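Local coordinates for structural protein ORF131 (PDB 3FAJ) that is a structural component of the virion of an archaeal two-tailed virus and probably binds DNA, at residues Gly45-Gly48 with Tyr49-Thr53; Gly67-Arg70 with Thr71-Ile75; Lys80-Ser83 with Asp84-Pro88; Gln108-Asn112 with Pro113-Gln117. All coordinates share one frame; numbering follows the deposited sequence.

The four contacts are local turns and helix ends in one small, mostly helical chain. Interaction 1 starts helix 51-66. Interactions 2 and 3 lie near the start and the end of helix 69-86, with centres about 20 Å apart. Interaction 4 joins helix 103-111 to helix 113-123. Interaction 3 touches two of the others. Its Ile-82, Ser-83 and Met-86 pack on Val-52, Thr-53 and Tyr-49 of interaction 1, centres about 12 Å apart. Its Met-81 and Ala-85 pack on interaction 4, with centres about 13 Å apart. Interactions 1 and 2 lie on opposite sides of the chain's centre, about 21 Å apart between centres.

Interaction 1: residues Gly45-Gly48 with Tyr49-Thr53; sequences GQLG and YPEVT
Leu-47 and Glu-51 meet where the loop after helix 31-43 turns into helix 51-66. The tight part centres on Gly-48, whose backbone is gripped at both polar atoms. Its N donates to Glu-51 OE1 at 3.0 Å in a fairly straight bond, 161° at the hydrogen. OE1 receives it on the anti side, 25° out of the carboxylate plane. In the other direction, Val-52 N donates to Gly-48 O at 2.9 Å. Glu-51 can reach back because its CG is anti to the backbone N (chi1 169°) and the chain beyond is extended. The leucine and glutamate side chains cross at about a right angle. Leu-47 CG lies 3.8 Å from Glu-51 CD, and its CD2 meets Val-52 CG2 at 4.1 Å. Leu-47 and Val-52 are buried and also pack on helix 31-43. The looser side holds Gln-46, which is exposed and barely touches residues 49-53. The other carboxylate oxygen, Glu-51 OE2, turns to Lys-55 in a salt bridge, so each oxygen has its own partner. Pro-50 takes the N-cap position after a cis peptide bond, and its CB sits over the centre of one face of the Tyr-49 ring. The contact is thus a cis-proline turn leading into the N-terminus of helix 51-66 from the short antiparallel pairing of Tyr-49 with Gln-99, with Glu-51 OE1 and Val-52 N holding the Gly-48 backbone across it.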
ATOM      1  N   GLY A  45      -2.050  13.166  -1.154  1.00 24.54           N
ATOM      2  CA  GLY A  45      -1.686  13.785  -2.411  1.00 25.03           C
ATOM      3  C   GLY A  45      -0.198  14.034  -2.532  1.00 24.83           C
ATOM      4  O   GLY A  45       0.236  14.668  -3.476  1.00 25.24           O
ATOM      5  N   GLN A  46       0.546  13.560  -1.695  1.00 24.88           N
ATOM      6  CA  GLN A  46       1.985  13.795  -1.596  1.00 26.09           C
ATOM      7  C   GLN A  46       2.773  13.016  -2.650  1.00 26.27           C
ATOM      8  O   GLN A  46       3.875  13.414  -3.033  1.00 26.46           O
ATOM      9  CB  GLN A  46       2.504  13.414  -0.208  1.00 25.04           C
ATOM     10  CG  GLN A  46       1.991  14.308   0.918  1.00 27.98           C
ATOM     11  CD  GLN A  46       2.488  13.829   2.272  1.00 27.62           C
ATOM     12  OE1 GLN A  46       2.796  12.642   2.429  1.00 31.55           O
ATOM     13  NE2 GLN A  46       2.634  14.779   3.236  1.00 31.35           N
ATOM     14  N   LEU A  47       2.203  11.903  -3.101  1.00 27.65           N
ATOM     15  CA  LEU A  47       2.823  10.970  -4.042  1.00 29.08           C
ATOM     16  C   LEU A  47       2.161  11.063  -5.397  1.00 29.88           C
ATOM     17  O   LEU A  47       1.015  11.501  -5.526  1.00 32.22           O
ATOM     18  CB  LEU A  47       2.673   9.546  -3.532  1.00 29.94           C
ATOM     19  CG  LEU A  47       3.773   8.923  -2.689  1.00 31.85           C
ATOM     20  CD1 LEU A  47       4.566   9.894  -1.810  1.00 30.77           C
ATOM     21  CD2 LEU A  47       3.173   7.741  -1.921  1.00 32.47           C
ATOM     22  N   GLY A  48       2.886  10.657  -6.418  1.00 28.56           N
ATOM     23  CA  GLY A  48       2.328  10.645  -7.746  1.00 27.42           C
ATOM     24  C   GLY A  48       2.211   9.214  -8.221  1.00 25.80           C
ATOM     25  O   GLY A  48       2.452   8.262  -7.458  1.00 25.17           O
ATOM     26  N   TYR A  49       1.802   9.075  -9.476  1.00 24.57           N
ATOM     27  CA  TYR A  49       1.727   7.777 -10.117  1.00 24.27           C
ATOM     28  C   TYR A  49       2.708   7.825 -11.266  1.00 23.65           C
ATOM     29  O   TYR A  49       2.734   8.810 -12.006  1.00 23.49           O
ATOM     30  CB  TYR A  49       0.314   7.487 -10.630  1.00 24.47           C
ATOM     31  CG  TYR A  49       0.156   6.108 -11.235  1.00 24.45           C
ATOM     32  CD1 TYR A  49      -0.061   4.989 -10.420  1.00 24.74           C
ATOM     33  CD2 TYR A  49       0.231   5.919 -12.619  1.00 23.67           C
ATOM     34  CE1 TYR A  49      -0.203   3.711 -10.980  1.00 25.35           C
ATOM     35  CE2 TYR A  49       0.086   4.636 -13.181  1.00 25.73           C
ATOM     36  CZ  TYR A  49      -0.137   3.543 -12.339  1.00 26.42           C
ATOM     37  OH  TYR A  49      -0.266   2.272 -12.873  1.00 26.53           O
ATOM     38  N   PRO A  50       3.504   6.759 -11.441  1.00 23.78           N
ATOM     39  CA  PRO A  50       3.526   5.470 -10.737  1.00 24.03           C
ATOM     40  C   PRO A  50       4.343   5.384  -9.443  1.00 24.39           C
ATOM     41  O   PRO A  50       4.492   4.286  -8.918  1.00 24.92           O
ATOM     42  CB  PRO A  50       4.149   4.538 -11.784  1.00 24.06           C
ATOM     43  CG  PRO A  50       5.135   5.413 -12.460  1.00 23.86           C
ATOM     44  CD  PRO A  50       4.476   6.784 -12.551  1.00 23.89           C
ATOM     45  N   GLU A  51       4.859   6.504  -8.933  1.00 24.49           N
ATOM     46  CA  GLU A  51       5.644   6.490  -7.677  1.00 25.48           C
ATOM     47  C   GLU A  51       4.994   5.648  -6.581  1.00 24.35           C
ATOM     48  O   GLU A  51       5.656   4.825  -5.940  1.00 23.62           O
ATOM     49  CB  GLU A  51       5.881   7.918  -7.152  0.80 25.66           C
ATOM     50  CG  GLU A  51       6.464   7.997  -5.727  0.80 28.12           C
ATOM     51  CD  GLU A  51       6.578   9.427  -5.189  0.80 28.84           C
ATOM     52  OE1 GLU A  51       5.806  10.314  -5.619  0.80 32.46           O
ATOM     53  OE2 GLU A  51       7.448   9.669  -4.320  0.80 33.68           O
ATOM     54  N   VAL A  52       3.693   5.833  -6.390  1.00 23.37           N
ATOM     55  CA  VAL A  52       3.014   5.145  -5.304  1.00 23.84           C
ATOM     56  C   VAL A  52       3.083   3.637  -5.477  1.00 24.00           C
ATOM     57  O   VAL A  52       3.410   2.934  -4.509  1.00 23.91           O
ATOM     58  CB  VAL A  52       1.543   5.626  -5.097  1.00 24.56           C
ATOM     59  CG1 VAL A  52       0.688   5.458  -6.357  1.00 25.18           C
ATOM     60  CG2 VAL A  52       0.898   4.896  -3.873  1.00 25.33           C
ATOM     61  N   THR A  53       2.805   3.132  -6.687  1.00 22.75           N
ATOM     62  CA  THR A  53       2.790   1.672  -6.859  1.00 23.79           C
ATOM     63  C   THR A  53       4.182   1.051  -6.896  1.00 23.68           C
ATOM     64  O   THR A  53       4.362  -0.075  -6.424  1.00 25.00           O
ATOM     65  CB  THR A  53       1.977   1.237  -8.071  1.00 23.41           C
ATOM     66  OG1 THR A  53       2.381   2.013  -9.194  1.00 22.40           O
ATOM     67  CG2 THR A  53       0.474   1.444  -7.777  1.00 24.62           C
TER

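Interaction 2: residues Gly67-Arg70 with Thr71-Ile75; sequences GDER and TKEAI
Glu-69 and Glu-73 lie side by side on the first turns of helix 69-86, one turn apart and pointing the same way. Their carboxylate planes are 73° apart. The two OE2 atoms approach to 3.6 Å, a close pair of like charges. Glu-73 OE2 also lies 3.9 Å from Glu-69 CG, so its carboxylate rests against the aliphatic part of Glu-69. The torsions differ: Glu-69 CG is anti to the backbone N (chi1 -175°), while Glu-73 CG is anti to the carbonyl carbon (chi1 -67°). This leans Glu-73 back over the preceding turn, and its CG rests 3.3 Å from Glu-69 O. Lys-72 comes from another side of Glu-69. Its chain bends at chi3, and a water bridges the two residues. The water donates to Glu-69 OE2 at 3.0 Å and accepts from Lys-72 NZ at 2.8 Å. On a more buried side, Asp-68 CB faces Thr-71 CB at 3.8 Å. Asp-68 is the N-cap residue, but its side chain makes no capping bond. Its backbone O instead accepts from Lys-72 N at 3.0 Å. Thr-71 OG1 bonds to Asn-131, tying this face to helix 125-132. The two glutamates probably raise each other's tendency to hold a proton. The lysine, joined through water, and the N-terminal end of the helix would partly offset this.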
ATOM      1  N   GLY A  67       9.294 -13.514   4.092  1.00 24.44           N
ATOM      2  CA  GLY A  67       8.246 -14.494   4.382  1.00 24.16           C
ATOM      3  C   GLY A  67       7.028 -13.963   5.111  1.00 24.27           C
ATOM      4  O   GLY A  67       6.285 -14.747   5.733  1.00 24.16           O
ATOM      5  N   ASP A  68       6.824 -12.639   5.052  1.00 22.88           N
ATOM      6  CA  ASP A  68       5.613 -11.990   5.594  1.00 23.69           C
ATOM      7  C   ASP A  68       4.520 -12.114   4.527  1.00 23.81           C
ATOM      8  O   ASP A  68       4.208 -11.147   3.810  1.00 23.61           O
ATOM      9  CB  ASP A  68       5.851 -10.496   5.879  1.00 23.64           C
ATOM     10  CG  ASP A  68       7.044 -10.231   6.802  1.00 25.77           C
ATOM     11  OD1 ASP A  68       7.181 -10.930   7.834  1.00 26.96           O
ATOM     12  OD2 ASP A  68       7.823  -9.286   6.514  1.00 25.11           O
ATOM     13  N   GLU A  69       3.985 -13.328   4.389  1.00 24.15           N
ATOM     14  CA  GLU A  69       3.174 -13.684   3.222  1.00 24.15           C
ATOM     15  C   GLU A  69       1.883 -12.870   3.173  1.00 23.63           C
ATOM     16  O   GLU A  69       1.477 -12.426   2.101  1.00 24.22           O
ATOM     17  CB  GLU A  69       2.845 -15.190   3.235  1.00 24.82           C
ATOM     18  CG  GLU A  69       2.094 -15.665   1.987  1.00 25.81           C
ATOM     19  CD  GLU A  69       1.885 -17.163   1.919  1.00 26.40           C
ATOM     20  OE1 GLU A  69       2.487 -17.921   2.733  1.00 29.70           O
ATOM     21  OE2 GLU A  69       1.142 -17.596   1.011  1.00 28.40           O
ATOM     22  N   ARG A  70       1.227 -12.695   4.318  1.00 23.47           N
ATOM     23  CA  ARG A  70      -0.061 -11.986   4.360  0.50 23.50           C
ATOM     24  C   ARG A  70       0.127 -10.498   4.062  1.00 23.31           C
ATOM     25  O   ARG A  70      -0.706  -9.867   3.377  1.00 23.83           O
ATOM     26  CB  ARG A  70      -0.757 -12.197   5.708  0.50 23.41           C
ATOM     27  CG  ARG A  70      -1.093 -13.653   6.006  0.50 24.61           C
ATOM     28  CD  ARG A  70      -1.977 -13.748   7.242  0.50 26.16           C
ATOM     29  NE  ARG A  70      -2.333 -15.123   7.604  0.50 29.82           N
ATOM     30  CZ  ARG A  70      -3.238 -15.866   6.971  0.50 29.95           C
ATOM     31  NH1 ARG A  70      -3.871 -15.381   5.904  0.50 29.93           N
ATOM     32  NH2 ARG A  70      -3.505 -17.098   7.399  0.50 28.16           N
ATOM     33  N   THR A  71       1.239  -9.947   4.558  1.00 23.31           N
ATOM     34  CA  THR A  71       1.617  -8.562   4.291  1.00 23.46           C
ATOM     35  C   THR A  71       1.864  -8.346   2.789  1.00 23.75           C
ATOM     36  O   THR A  71       1.356  -7.377   2.188  1.00 23.59           O
ATOM     37  CB  THR A  71       2.891  -8.177   5.120  1.00 23.31           C
ATOM     38  OG1 THR A  71       2.532  -8.124   6.513  1.00 22.80           O
ATOM     39  CG2 THR A  71       3.441  -6.805   4.676  1.00 23.73           C
ATOM     40  N   LYS A  72       2.611  -9.264   2.188  1.00 23.67           N
ATOM     41  CA  LYS A  72       2.846  -9.254   0.739  1.00 24.08           C
ATOM     42  C   LYS A  72       1.507  -9.209   0.019  1.00 24.20           C
ATOM     43  O   LYS A  72       1.302  -8.378  -0.883  1.00 23.79           O
ATOM     44  CB  LYS A  72       3.645 -10.492   0.333  1.00 23.50           C
ATOM     45  CG  LYS A  72       3.793 -10.716  -1.178  1.00 26.05           C
ATOM     46  CD  LYS A  72       4.314 -12.125  -1.461  1.00 24.93           C
ATOM     47  CE  LYS A  72       3.208 -13.215  -1.335  1.00 27.68           C
ATOM     48  NZ  LYS A  72       3.777 -14.574  -1.645  1.00 30.93           N
ATOM     49  N   GLU A  73       0.592 -10.100   0.410  1.00 23.06           N
ATOM     50  CA  GLU A  73      -0.691 -10.202  -0.303  1.00 23.52           C
ATOM     51  C   GLU A  73      -1.560  -8.959  -0.116  1.00 23.70           C
ATOM     52  O   GLU A  73      -2.207  -8.506  -1.078  1.00 23.80           O
ATOM     53  CB  GLU A  73      -1.422 -11.467   0.119  1.00 23.14           C
ATOM     54  CG  GLU A  73      -0.672 -12.740  -0.366  1.00 21.75           C
ATOM     55  CD  GLU A  73      -1.243 -14.034   0.184  1.00 21.95           C
ATOM     56  OE1 GLU A  73      -1.958 -14.002   1.212  1.00 24.64           O
ATOM     57  OE2 GLU A  73      -0.960 -15.093  -0.420  1.00 21.29           O
ATOM     58  N   ALA A  74      -1.552  -8.380   1.089  1.00 23.58           N
ATOM     59  CA  ALA A  74      -2.342  -7.167   1.311  1.00 23.97           C
ATOM     60  C   ALA A  74      -1.842  -6.009   0.452  1.00 24.78           C
ATOM     61  O   ALA A  74      -2.654  -5.293  -0.165  1.00 24.25           O
ATOM     62  CB  ALA A  74      -2.400  -6.783   2.823  1.00 23.80           C
ATOM     63  N   ILE A  75      -0.516  -5.847   0.392  1.00 24.37           N
ATOM     64  CA  ILE A  75       0.082  -4.780  -0.443  1.00 24.10           C
ATOM     65  C   ILE A  75      -0.254  -5.052  -1.914  1.00 24.40           C
ATOM     66  O   ILE A  75      -0.648  -4.141  -2.637  1.00 24.37           O
ATOM     67  CB  ILE A  75       1.596  -4.629  -0.212  1.00 24.85           C
ATOM     68  CG1 ILE A  75       1.891  -4.267   1.260  1.00 25.00           C
ATOM     69  CG2 ILE A  75       2.155  -3.579  -1.204  1.00 23.04           C
ATOM     70  CD1 ILE A  75       3.370  -4.489   1.643  1.00 24.21           C
TER
HETATM   71  O   HOH W   1       2.035 -16.761  -1.731  1.00 20.93           O

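Interaction 3: residues Lys80-Ser83 with Asp84-Pro88; sequences KMIS and DAMKP
Lys-80 and Asp-84 stand one turn apart near the C-terminal end of helix 69-86, where the alpha helix gives way to a 3-10 segment at Lys-87 and Pro-88. The backbone bonds record this change. Asp-84 N donates to Lys-80 O and Ala-85 N to Met-81 O, as in a regular alpha helix. Met-86 N then divides its hydrogen. It bonds to Ile-82 O at 3.0 Å with a bent angle of 136°, and weakly to Ser-83 O at 3.2 Å. Lys-87 N donates to Asp-84 O at 3.3 Å, a three-residue step of the 3-10 kind. In one of its two conformers, Ser-83 OG bonds back to Val-79 O.

The charged contacts lie on the exposed side. The side chains of Lys-80 and Asp-84 run alongside each other, and Lys-80 CG is 3.6 Å from Asp-84 OD2. Their charged ends do not meet. The salt bridge belongs to Lys-87, whose chain bends at chi4 to bring its NZ back over the turn. This lysine probably steadies the negative charge of Asp-84 near the end of the helix.

Apolar packing marks the other faces. Ile-82 CG2 and Met-86 CG are only loosely apposed, at 4.4 Å. Both side chains are buried: Ile-82 packs on helix 51-66 and Met-86 on helix 103-111. The Ser-83 side chain touches Thr-53. On the charged face, Lys-87 NZ reaches Asp-84 OD1 at 2.9 Å, using the oxygen's anti lone pair.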
ATOM      1  N   LYS A  80      -2.997  -3.416  -6.972  1.00 25.30           N
ATOM      2  CA  LYS A  80      -3.970  -3.708  -8.030  0.50 25.23           C
ATOM      3  C   LYS A  80      -5.089  -2.663  -8.074  1.00 25.76           C
ATOM      4  O   LYS A  80      -5.495  -2.185  -9.149  1.00 24.25           O
ATOM      5  CB  LYS A  80      -4.548  -5.101  -7.816  0.50 25.83           C
ATOM      6  CG  LYS A  80      -5.502  -5.563  -8.931  0.50 26.33           C
ATOM      7  CD  LYS A  80      -5.550  -7.078  -9.053  0.50 30.28           C
ATOM      8  CE  LYS A  80      -5.859  -7.783  -7.738  0.50 30.95           C
ATOM      9  NZ  LYS A  80      -6.416  -9.161  -8.004  0.50 33.71           N
ATOM     10  N   MET A  81      -5.599  -2.307  -6.889  1.00 24.90           N
ATOM     11  CA  MET A  81      -6.709  -1.353  -6.811  1.00 27.08           C
ATOM     12  C   MET A  81      -6.281   0.005  -7.340  1.00 25.68           C
ATOM     13  O   MET A  81      -7.005   0.633  -8.109  1.00 25.19           O
ATOM     14  CB  MET A  81      -7.230  -1.219  -5.365  1.00 26.49           C
ATOM     15  CG  MET A  81      -8.083  -2.417  -4.959  1.00 28.05           C
ATOM     16  SD  MET A  81      -8.637  -2.220  -3.255  1.00 34.32           S
ATOM     17  CE  MET A  81      -7.400  -3.085  -2.308  1.00 34.65           C
ATOM     18  N   ILE A  82      -5.095   0.456  -6.935  1.00 24.85           N
ATOM     19  CA  ILE A  82      -4.610   1.769  -7.384  1.00 23.90           C
ATOM     20  C   ILE A  82      -4.324   1.770  -8.887  1.00 23.76           C
ATOM     21  O   ILE A  82      -4.734   2.682  -9.606  1.00 23.47           O
ATOM     22  CB  ILE A  82      -3.366   2.220  -6.582  1.00 22.51           C
ATOM     23  CG1 ILE A  82      -3.730   2.405  -5.100  1.00 23.58           C
ATOM     24  CG2 ILE A  82      -2.799   3.532  -7.182  1.00 24.05           C
ATOM     25  CD1 ILE A  82      -2.579   2.798  -4.222  1.00 24.88           C
ATOM     26  N   SER A  83      -3.643   0.720  -9.369  1.00 23.97           N
ATOM     27  CA  SER A  83      -3.346   0.567 -10.800  0.50 24.51           C
ATOM     28  C   SER A  83      -4.612   0.603 -11.646  1.00 24.65           C
ATOM     29  O   SER A  83      -4.661   1.275 -12.677  1.00 24.29           O
ATOM     30  CB  SER A  83      -2.606  -0.753 -11.052  0.50 24.76           C
ATOM     31  OG  SER A  83      -1.411  -0.804 -10.296  0.50 25.78           O
ATOM     32  N   ASP A  84      -5.629  -0.134 -11.200  1.00 24.94           N
ATOM     33  CA  ASP A  84      -6.891  -0.228 -11.915  1.00 26.12           C
ATOM     34  C   ASP A  84      -7.606   1.118 -11.964  1.00 25.87           C
ATOM     35  O   ASP A  84      -8.165   1.473 -13.010  1.00 25.93           O
ATOM     36  CB  ASP A  84      -7.801  -1.280 -11.276  1.00 26.70           C
ATOM     37  CG  ASP A  84      -7.330  -2.714 -11.525  1.00 29.69           C
ATOM     38  OD1 ASP A  84      -6.414  -2.952 -12.359  1.00 31.28           O
ATOM     39  OD2 ASP A  84      -7.898  -3.619 -10.863  1.00 31.37           O
ATOM     40  N   ALA A  85      -7.581   1.847 -10.847  1.00 25.60           N
ATOM     41  CA  ALA A  85      -8.253   3.138 -10.745  1.00 25.66           C
ATOM     42  C   ALA A  85      -7.538   4.176 -11.616  1.00 26.00           C
ATOM     43  O   ALA A  85      -8.161   5.123 -12.077  1.00 25.72           O
ATOM     44  CB  ALA A  85      -8.337   3.607  -9.283  1.00 25.32           C
ATOM     45  N   MET A  86      -6.239   3.972 -11.859  1.00 26.16           N
ATOM     46  CA  MET A  86      -5.459   4.904 -12.677  1.00 27.57           C
ATOM     47  C   MET A  86      -5.588   4.677 -14.179  1.00 29.17           C
ATOM     48  O   MET A  86      -5.160   5.531 -14.969  1.00 29.32           O
ATOM     49  CB  MET A  86      -3.979   4.899 -12.279  1.00 26.47           C
ATOM     50  CG  MET A  86      -3.685   5.648 -10.987  1.00 26.45           C
ATOM     51  SD  MET A  86      -4.139   7.409 -11.013  1.00 26.03           S
ATOM     52  CE  MET A  86      -3.072   8.065 -12.287  1.00 23.74           C
ATOM     53  N   LYS A  87      -6.169   3.537 -14.568  1.00 30.82           N
ATOM     54  CA  LYS A  87      -6.271   3.159 -15.990  1.00 33.05           C
ATOM     55  C   LYS A  87      -6.897   4.239 -16.882  1.00 33.83           C
ATOM     56  O   LYS A  87      -6.310   4.582 -17.914  1.00 34.05           O
ATOM     57  CB  LYS A  87      -6.981   1.808 -16.173  1.00 33.33           C
ATOM     58  CG  LYS A  87      -6.213   0.624 -15.623  1.00 35.51           C
ATOM     59  CD  LYS A  87      -6.628  -0.668 -16.310  1.00 38.99           C
ATOM     60  CE  LYS A  87      -6.443  -1.897 -15.409  1.00 41.55           C
ATOM     61  NZ  LYS A  87      -5.106  -2.002 -14.723  1.00 44.60           N
ATOM     62  N   PRO A  88      -8.074   4.792 -16.497  1.00 34.41           N
ATOM     63  CA  PRO A  88      -8.658   5.874 -17.309  1.00 34.86           C
ATOM     64  C   PRO A  88      -7.762   7.117 -17.467  1.00 35.54           C
ATOM     65  O   PRO A  88      -8.003   7.946 -18.349  1.00 35.58           O
ATOM     66  CB  PRO A  88      -9.928   6.254 -16.534  1.00 34.68           C
ATOM     67  CG  PRO A  88     -10.256   5.069 -15.726  1.00 34.91           C
ATOM     68  CD  PRO A  88      -8.936   4.462 -15.346  1.00 34.14           C
TER

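Interaction 4: residues Gln108-Asn112 with Pro113-Gln117; sequences QVTSN and PEYQQ
Asn-112 caps the N-terminus of helix 113-123 in a short helix-to-helix turn after helix 103-111. Its OD1 accepts from Glu-114 N at 2.8 Å, the N-cap bond. With CG anti to its own N (chi1 -176°), the amide oxygen swings forward over the first turn. The bond is bent, and the donor is tilted 26° from the plane of the side-chain carbonyl. Pro-113 follows directly and has no N-H to satisfy. The backbone of the same asparagine is also used. Gln-116 N donates to Asn-112 O at 3.0 Å, with 169° at the hydrogen. The side chain of Gln-116 then reaches back across the turn. Extended beyond CG, it places NE2 3.0 Å from Thr-110 O, which receives it in the carbonyl plane. One glutamine therefore binds both the joint and the end of the first helix.

The hydroxyls at the end of the first helix turn back to its own backbone. Thr-110 OG1 bonds to Ile-106 O, and Ser-111 OG, in one of its two conformers, to Ala-107 O. Tyr-115 OH bonds to Glu-43 of helix 31-43.

The Tyr-115 side chain packs on the end of helix 103-111. Tyr-115 CB lies 3.3 Å from Val-109 O, while Thr-110 runs alongside, with CG2 4.2 Å from Tyr-115 CE2. Val-109 covers one face of the ring in a CH-pi contact. Val-109 CG1 stands offset toward the ring's rim, with Tyr-115 CD1 3.4 Å away.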
ATOM      1  N   GLN A 108     -12.044   7.433  -4.776  1.00 24.05           N
ATOM      2  CA  GLN A 108     -12.546   6.101  -5.151  1.00 24.38           C
ATOM      3  C   GLN A 108     -11.829   5.022  -4.345  1.00 24.63           C
ATOM      4  O   GLN A 108     -12.469   4.164  -3.710  1.00 24.64           O
ATOM      5  CB  GLN A 108     -12.333   5.878  -6.643  0.80 24.44           C
ATOM      6  CG  GLN A 108     -12.716   4.498  -7.147  0.80 27.67           C
ATOM      7  CD  GLN A 108     -12.395   4.317  -8.614  0.80 31.98           C
ATOM      8  OE1 GLN A 108     -12.305   5.291  -9.368  0.80 35.54           O
ATOM      9  NE2 GLN A 108     -12.217   3.069  -9.030  0.80 32.83           N
ATOM     10  N   VAL A 109     -10.502   5.085  -4.343  1.00 24.32           N
ATOM     11  CA  VAL A 109      -9.687   4.071  -3.632  1.00 24.94           C
ATOM     12  C   VAL A 109      -9.959   4.061  -2.125  1.00 25.36           C
ATOM     13  O   VAL A 109     -10.232   3.002  -1.537  1.00 24.99           O
ATOM     14  CB  VAL A 109      -8.174   4.232  -3.960  1.00 24.80           C
ATOM     15  CG1 VAL A 109      -7.329   3.267  -3.129  1.00 24.96           C
ATOM     16  CG2 VAL A 109      -7.935   3.971  -5.460  1.00 24.64           C
ATOM     17  N   THR A 110      -9.917   5.234  -1.499  1.00 24.17           N
ATOM     18  CA  THR A 110     -10.087   5.322  -0.043  1.00 25.14           C
ATOM     19  C   THR A 110     -11.495   4.926   0.410  1.00 24.61           C
ATOM     20  O   THR A 110     -11.683   4.484   1.554  1.00 26.00           O
ATOM     21  CB  THR A 110      -9.708   6.710   0.513  1.00 25.65           C
ATOM     22  OG1 THR A 110     -10.503   7.715  -0.095  1.00 27.34           O
ATOM     23  CG2 THR A 110      -8.235   7.011   0.239  1.00 25.40           C
ATOM     24  N   SER A 111     -12.464   5.045  -0.500  1.00 23.67           N
ATOM     25  CA  SER A 111     -13.859   4.661  -0.234  0.50 24.08           C
ATOM     26  C   SER A 111     -14.122   3.173  -0.443  1.00 23.83           C
ATOM     27  O   SER A 111     -15.188   2.664  -0.085  1.00 24.32           O
ATOM     28  CB  SER A 111     -14.803   5.458  -1.128  0.50 24.27           C
ATOM     29  OG  SER A 111     -14.896   6.799  -0.706  0.50 24.39           O
ATOM     30  N   ASN A 112     -13.160   2.480  -1.045  1.00 24.03           N
ATOM     31  CA  ASN A 112     -13.298   1.049  -1.339  1.00 24.11           C
ATOM     32  C   ASN A 112     -13.135   0.224  -0.051  1.00 23.67           C
ATOM     33  O   ASN A 112     -12.083   0.257   0.577  1.00 23.91           O
ATOM     34  CB  ASN A 112     -12.260   0.649  -2.399  1.00 23.77           C
ATOM     35  CG  ASN A 112     -12.381  -0.803  -2.857  1.00 28.02           C
ATOM     36  OD1 ASN A 112     -12.791  -1.678  -2.103  1.00 28.38           O
ATOM     37  ND2 ASN A 112     -11.972  -1.065  -4.113  1.00 30.11           N
ATOM     38  N   PRO A 113     -14.177  -0.523   0.358  1.00 23.77           N
ATOM     39  CA  PRO A 113     -14.021  -1.263   1.617  1.00 23.40           C
ATOM     40  C   PRO A 113     -12.845  -2.248   1.633  1.00 23.75           C
ATOM     41  O   PRO A 113     -12.237  -2.448   2.679  1.00 23.76           O
ATOM     42  CB  PRO A 113     -15.378  -1.993   1.771  1.00 23.11           C
ATOM     43  CG  PRO A 113     -16.330  -1.185   0.940  1.00 23.95           C
ATOM     44  CD  PRO A 113     -15.505  -0.753  -0.245  1.00 23.37           C
ATOM     45  N   GLU A 114     -12.499  -2.833   0.485  1.00 23.60           N
ATOM     46  CA  GLU A 114     -11.366  -3.749   0.431  1.00 24.86           C
ATOM     47  C   GLU A 114     -10.060  -3.004   0.699  1.00 23.99           C
ATOM     48  O   GLU A 114      -9.174  -3.510   1.376  1.00 23.86           O
ATOM     49  CB  GLU A 114     -11.298  -4.519  -0.905  1.00 25.19           C
ATOM     50  CG  GLU A 114     -10.231  -5.622  -0.852  1.00 26.43           C
ATOM     51  CD  GLU A 114     -10.016  -6.356  -2.152  1.00 28.09           C
ATOM     52  OE1 GLU A 114     -10.910  -6.329  -3.011  1.00 32.75           O
ATOM     53  OE2 GLU A 114      -8.929  -6.967  -2.293  1.00 32.93           O
ATOM     54  N   TYR A 115      -9.965  -1.769   0.209  1.00 23.16           N
ATOM     55  CA  TYR A 115      -8.774  -0.966   0.483  1.00 23.76           C
ATOM     56  C   TYR A 115      -8.702  -0.646   1.975  1.00 24.05           C
ATOM     57  O   TYR A 115      -7.649  -0.763   2.608  1.00 24.11           O
ATOM     58  CB  TYR A 115      -8.812   0.336  -0.326  1.00 23.98           C
ATOM     59  CG  TYR A 115      -7.715   1.322   0.076  1.00 23.27           C
ATOM     60  CD1 TYR A 115      -6.458   1.271  -0.521  1.00 25.38           C
ATOM     61  CD2 TYR A 115      -7.946   2.290   1.053  1.00 25.14           C
ATOM     62  CE1 TYR A 115      -5.475   2.187  -0.170  1.00 24.93           C
ATOM     63  CE2 TYR A 115      -6.951   3.215   1.431  1.00 24.86           C
ATOM     64  CZ  TYR A 115      -5.712   3.137   0.807  1.00 25.83           C
ATOM     65  OH  TYR A 115      -4.709   4.036   1.121  1.00 26.92           O
ATOM     66  N   GLN A 116      -9.823  -0.206   2.527  1.00 24.08           N
ATOM     67  CA  GLN A 116      -9.854   0.131   3.959  1.00 24.91           C
ATOM     68  C   GLN A 116      -9.422  -1.078   4.797  1.00 24.51           C
ATOM     69  O   GLN A 116      -8.648  -0.928   5.751  1.00 23.61           O
ATOM     70  CB  GLN A 116     -11.240   0.579   4.392  1.00 24.99           C
ATOM     71  CG  GLN A 116     -11.709   1.864   3.704  1.00 27.01           C
ATOM     72  CD  GLN A 116     -13.219   2.129   3.869  1.00 27.69           C
ATOM     73  OE1 GLN A 116     -13.992   1.276   4.372  1.00 32.07           O
ATOM     74  NE2 GLN A 116     -13.659   3.298   3.408  1.00 32.64           N
ATOM     75  N   GLN A 117      -9.934  -2.259   4.451  1.00 22.96           N
ATOM     76  CA  GLN A 117      -9.604  -3.482   5.200  1.00 23.95           C
ATOM     77  C   GLN A 117      -8.112  -3.790   5.094  1.00 24.10           C
ATOM     78  O   GLN A 117      -7.471  -4.140   6.098  1.00 23.36           O
ATOM     79  CB  GLN A 117     -10.373  -4.674   4.659  1.00 23.65           C
ATOM     80  CG  GLN A 117     -11.817  -4.745   4.981  1.00 26.80           C
ATOM     81  CD  GLN A 117     -12.412  -5.991   4.364  1.00 32.82           C
ATOM     82  OE1 GLN A 117     -11.780  -6.621   3.507  1.00 36.15           O
ATOM     83  NE2 GLN A 117     -13.591  -6.382   4.815  1.00 32.20           N
TER